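Local coordinates for mannan endo-1,4-beta-mannosidase (Mytilus edulis, PDB 2C0H), which hydrolyses internal beta-1,4-mannosidic linkages in mannans, galactomannans and glucomannans, releasing short manno-oligosaccharides, at residues M303-K315 / Q333-G347. The protein carries 3 engineered substitutions. Numbering follows the deposited sequence.
Unlike the reference sequence in segment 333-347: Met337 (reference Ile).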
# COMPACT_ATOMS: atom_id res chain seq x y z
N MET A 303 19.53 8.91 -10.64
CA MET A 303 19.97 7.84 -9.75
C MET A 303 19.80 6.46 -10.44
O MET A 303 18.78 6.23 -11.09
CB MET A 303 19.13 7.83 -8.45
CG MET A 303 19.20 9.07 -7.59
SD MET A 303 18.11 8.90 -6.13
CE MET A 303 19.10 7.87 -5.08
N SER A 304 20.77 5.55 -10.29
CA SER A 304 20.61 4.15 -10.72
C SER A 304 19.62 3.42 -9.80
O SER A 304 19.42 3.86 -8.66
CB SER A 304 21.94 3.38 -10.71
OG SER A 304 22.43 3.19 -9.39
N SER A 305 19.02 2.33 -10.30
CA SER A 305 18.16 1.45 -9.46
C SER A 305 18.91 1.00 -8.21
O SER A 305 18.36 1.00 -7.11
CB SER A 305 17.64 0.23 -10.23
OG SER A 305 16.70 0.60 -11.22
N GLU A 306 20.17 0.62 -8.37
CA GLU A 306 21.01 0.23 -7.23
C GLU A 306 21.11 1.34 -6.18
O GLU A 306 20.99 1.07 -4.97
CB GLU A 306 22.42 -0.14 -7.72
CG GLU A 306 22.49 -1.36 -8.57
CD GLU A 306 22.50 -1.06 -10.06
OE1 GLU A 306 21.82 -0.08 -10.48
OE2 GLU A 306 23.18 -1.81 -10.80
N SER A 307 21.36 2.58 -6.62
CA SER A 307 21.48 3.73 -5.71
C SER A 307 20.18 4.04 -4.98
O SER A 307 20.22 4.43 -3.82
CB SER A 307 21.93 4.98 -6.46
OG SER A 307 23.32 4.89 -6.81
N MET A 308 19.06 3.84 -5.66
CA MET A 308 17.76 4.10 -5.04
C MET A 308 17.47 3.04 -3.96
O MET A 308 17.06 3.38 -2.84
CB MET A 308 16.67 4.15 -6.12
CG MET A 308 16.87 5.30 -7.13
SD MET A 308 15.64 5.40 -8.45
CE MET A 308 14.48 6.48 -7.66
N PHE A 309 17.69 1.76 -4.26
CA PHE A 309 17.56 0.68 -3.23
C PHE A 309 18.55 0.94 -2.08
O PHE A 309 18.20 0.80 -0.90
CB PHE A 309 17.74 -0.71 -3.84
CG PHE A 309 16.48 -1.29 -4.44
CD1 PHE A 309 15.63 -2.08 -3.67
CD2 PHE A 309 16.18 -1.09 -5.76
CE1 PHE A 309 14.48 -2.62 -4.21
CE2 PHE A 309 15.04 -1.67 -6.32
CZ PHE A 309 14.18 -2.43 -5.53
N GLU A 310 19.77 1.35 -2.40
CA GLU A 310 20.77 1.65 -1.38
C GLU A 310 20.37 2.77 -0.45
O GLU A 310 20.58 2.68 0.77
CB GLU A 310 22.13 1.99 -2.01
CG GLU A 310 23.27 2.16 -1.00
CD GLU A 310 23.79 0.86 -0.44
OE1 GLU A 310 23.34 -0.22 -0.89
OE2 GLU A 310 24.66 0.90 0.47
N TRP A 311 19.82 3.85 -1.01
CA TRP A 311 19.37 5.01 -0.22
C TRP A 311 18.28 4.54 0.75
O TRP A 311 18.37 4.80 1.96
CB TRP A 311 18.85 6.15 -1.10
CG TRP A 311 18.53 7.40 -0.32
CD1 TRP A 311 17.33 7.72 0.26
CD2 TRP A 311 19.42 8.48 -0.01
NE1 TRP A 311 17.42 8.92 0.89
CE2 TRP A 311 18.69 9.42 0.75
CE3 TRP A 311 20.76 8.73 -0.29
CZ2 TRP A 311 19.26 10.60 1.22
CZ3 TRP A 311 21.32 9.91 0.17
CH2 TRP A 311 20.58 10.83 0.92
N ALA A 312 17.29 3.83 0.24
CA ALA A 312 16.19 3.34 1.10
C ALA A 312 16.74 2.47 2.21
O ALA A 312 16.36 2.62 3.37
CB ALA A 312 15.15 2.58 0.29
N TYR A 313 17.65 1.57 1.87
CA TYR A 313 18.15 0.57 2.84
C TYR A 313 19.00 1.20 3.93
O TYR A 313 18.89 0.81 5.10
CB TYR A 313 18.97 -0.51 2.07
CG TYR A 313 19.44 -1.70 2.92
CD1 TYR A 313 18.54 -2.62 3.45
CD2 TYR A 313 20.79 -1.91 3.17
CE1 TYR A 313 18.96 -3.68 4.22
CE2 TYR A 313 21.22 -2.98 3.96
CZ TYR A 313 20.30 -3.87 4.50
OH TYR A 313 20.72 -4.95 5.28
N THR A 314 19.83 2.18 3.57
CA THR A 314 20.79 2.76 4.50
C THR A 314 20.38 4.04 5.21
O THR A 314 21.04 4.42 6.19
CB THR A 314 22.16 3.03 3.83
OG1 THR A 314 22.03 4.02 2.82
CG2 THR A 314 22.74 1.75 3.26
N LYS A 315 19.34 4.71 4.74
CA LYS A 315 18.94 5.99 5.32
C LYS A 315 17.71 5.95 6.22
O LYS A 315 17.13 7.00 6.49
CB LYS A 315 18.79 7.05 4.23
CG LYS A 315 20.05 7.26 3.39
CD LYS A 315 21.23 7.73 4.21
CE LYS A 315 22.34 8.27 3.32
NZ LYS A 315 23.46 8.85 4.10
N GLN A 333 14.66 -3.09 -12.51
CA GLN A 333 14.10 -3.34 -11.19
C GLN A 333 14.76 -4.52 -10.50
O GLN A 333 15.11 -4.44 -9.30
CB GLN A 333 12.59 -3.54 -11.30
CG GLN A 333 11.81 -2.31 -11.78
CD GLN A 333 10.37 -2.64 -12.10
OE1 GLN A 333 9.57 -2.93 -11.19
NE2 GLN A 333 10.00 -2.57 -13.38
N LEU A 334 14.93 -5.62 -11.23
CA LEU A 334 15.60 -6.82 -10.73
C LEU A 334 17.07 -6.54 -10.37
O LEU A 334 17.57 -7.03 -9.38
CB LEU A 334 15.51 -7.95 -11.75
CG LEU A 334 14.12 -8.53 -12.03
CD1 LEU A 334 14.18 -9.56 -13.16
CD2 LEU A 334 13.52 -9.15 -10.77
N ARG A 335 17.75 -5.72 -11.16
CA ARG A 335 19.14 -5.37 -10.85
C ARG A 335 19.21 -4.57 -9.54
O ARG A 335 20.12 -4.74 -8.74
CB ARG A 335 19.74 -4.56 -12.01
CG ARG A 335 21.26 -4.62 -12.15
CD ARG A 335 21.72 -3.74 -13.30
NE ARG A 335 21.51 -2.34 -12.97
CZ ARG A 335 20.64 -1.51 -13.55
NH1 ARG A 335 19.95 -1.88 -14.62
NH2 ARG A 335 20.53 -0.27 -13.11
N GLY A 336 18.22 -3.71 -9.29
CA GLY A 336 18.14 -2.98 -8.04
C GLY A 336 17.96 -3.90 -6.86
O GLY A 336 18.68 -3.79 -5.86
N MET A 337 16.99 -4.82 -6.94
CA MET A 337 16.73 -5.81 -5.88
C MET A 337 17.96 -6.63 -5.57
O MET A 337 18.29 -6.88 -4.42
CB MET A 337 15.64 -6.81 -6.28
CG MET A 337 14.27 -6.32 -6.27
SD MET A 337 13.22 -7.63 -6.92
CE MET A 337 12.22 -6.58 -7.97
N GLN A 338 18.63 -7.07 -6.62
CA GLN A 338 19.80 -7.92 -6.50
C GLN A 338 20.92 -7.28 -5.69
O GLN A 338 21.71 -7.99 -5.03
CB GLN A 338 20.27 -8.24 -7.92
CG GLN A 338 21.29 -9.31 -8.05
CD GLN A 338 21.63 -9.53 -9.51
OE1 GLN A 338 21.59 -10.66 -10.00
NE2 GLN A 338 21.92 -8.44 -10.21
N HIS A 339 20.99 -5.95 -5.73
CA HIS A 339 22.01 -5.18 -4.98
C HIS A 339 21.90 -5.42 -3.49
O HIS A 339 22.90 -5.43 -2.78
CB HIS A 339 21.93 -3.68 -5.28
CG HIS A 339 23.06 -2.90 -4.68
ND1 HIS A 339 24.37 -3.09 -5.07
CD2 HIS A 339 23.08 -1.97 -3.70
CE1 HIS A 339 25.15 -2.29 -4.36
NE2 HIS A 339 24.39 -1.60 -3.52
N LEU A 340 20.69 -5.65 -2.99
CA LEU A 340 20.51 -5.89 -1.56
C LEU A 340 20.49 -7.36 -1.14
O LEU A 340 20.41 -7.65 0.06
CB LEU A 340 19.19 -5.24 -1.10
CG LEU A 340 19.03 -3.73 -1.30
CD1 LEU A 340 17.72 -3.29 -0.64
CD2 LEU A 340 20.19 -2.94 -0.74
N LYS A 341 20.58 -8.28 -2.10
CA LYS A 341 20.30 -9.71 -1.84
C LYS A 341 21.01 -10.26 -0.60
O LYS A 341 20.37 -10.88 0.26
CB LYS A 341 20.62 -10.57 -3.08
CG LYS A 341 20.30 -12.04 -2.87
CD LYS A 341 20.87 -12.91 -3.99
CE LYS A 341 20.07 -12.86 -5.24
NZ LYS A 341 20.54 -13.92 -6.18
N SER A 342 22.32 -10.02 -0.48
CA SER A 342 23.09 -10.61 0.63
C SER A 342 23.25 -9.71 1.86
O SER A 342 24.02 -10.04 2.77
CB SER A 342 24.47 -11.04 0.12
OG SER A 342 24.33 -12.15 -0.76
N ARG A 343 22.52 -8.60 1.92
CA ARG A 343 22.81 -7.55 2.89
C ARG A 343 22.15 -7.81 4.24
O ARG A 343 21.03 -8.30 4.30
CB ARG A 343 22.40 -6.17 2.35
CG ARG A 343 23.18 -5.70 1.11
CD ARG A 343 24.57 -5.22 1.43
NE ARG A 343 24.55 -3.93 2.12
CZ ARG A 343 24.57 -2.72 1.55
NH1 ARG A 343 24.64 -2.58 0.23
NH2 ARG A 343 24.54 -1.64 2.30
N THR A 344 22.89 -7.51 5.30
CA THR A 344 22.38 -7.59 6.67
C THR A 344 22.68 -6.36 7.55
O THR A 344 22.23 -6.31 8.70
CB THR A 344 22.92 -8.84 7.38
OG1 THR A 344 24.35 -8.77 7.45
CG2 THR A 344 22.48 -10.11 6.65
N ASP A 345 23.42 -5.37 7.04
CA ASP A 345 23.80 -4.17 7.83
C ASP A 345 22.65 -3.29 8.32
O ASP A 345 22.82 -2.54 9.28
CB ASP A 345 24.85 -3.29 7.11
CG ASP A 345 24.53 -3.04 5.65
OD1 ASP A 345 24.42 -4.04 4.92
OD2 ASP A 345 24.41 -1.86 5.25
N HIS A 346 21.49 -3.34 7.66
CA HIS A 346 20.30 -2.60 8.09
C HIS A 346 19.07 -3.50 8.03
O HIS A 346 17.99 -3.09 7.61
CB HIS A 346 20.09 -1.35 7.24
CG HIS A 346 21.12 -0.29 7.45
ND1 HIS A 346 22.29 -0.23 6.74
CD2 HIS A 346 21.12 0.79 8.27
CE1 HIS A 346 22.98 0.83 7.12
NE2 HIS A 346 22.29 1.47 8.05
N GLY A 347 19.25 -4.74 8.47
CA GLY A 347 18.17 -5.72 8.48
C GLY A 347 18.33 -6.78 7.41
O GLY A 347 18.91 -6.52 6.35
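Arg343 joins Glu310 to Asp345 through three guanidinium nitrogens. Glu310 is taken end-on, Arg343 NH1 bonding Glu310 OE1 at 2.9 Å and Arg343 NH2 bonding OE2. Asp345 is gripped side-on: Arg343 NE meets Asp345 OD1 almost straight (177°), and NH2 also bonds OD2, serving both carboxylates. Bends at chi2 and chi3 fold the arginine so that Tyr313 CD2 lies over one guanidinium face, the planes nearly perpendicular (88°). A methionine in its place would probably leave both carboxylates without their shared counter-charge and Asp345 freer to turn. Tyr313, its CG anti to the backbone N (chi1 -174°), reaches into the 343-347 loop, where OH donates to Gly347 O (2.6 Å) and accepts from His346 N (3.0 Å). His346 CB makes a CH-pi contact over one Tyr313 face, as does Thr314 CA over the imidazole. Arg335 forms a side-on salt bridge with Glu306, NE to OE2 (2.8 Å) and NH2 to OE1. Gly336 lies against one Phe309 face, where a CB would clash, consistent with the 7.9 Å axis approach of helices 305-314 and 333-339. Both lie in the helical layer around the barrel strands, Phe309 reaching strand 319-322 and Leu340 strand 17-25.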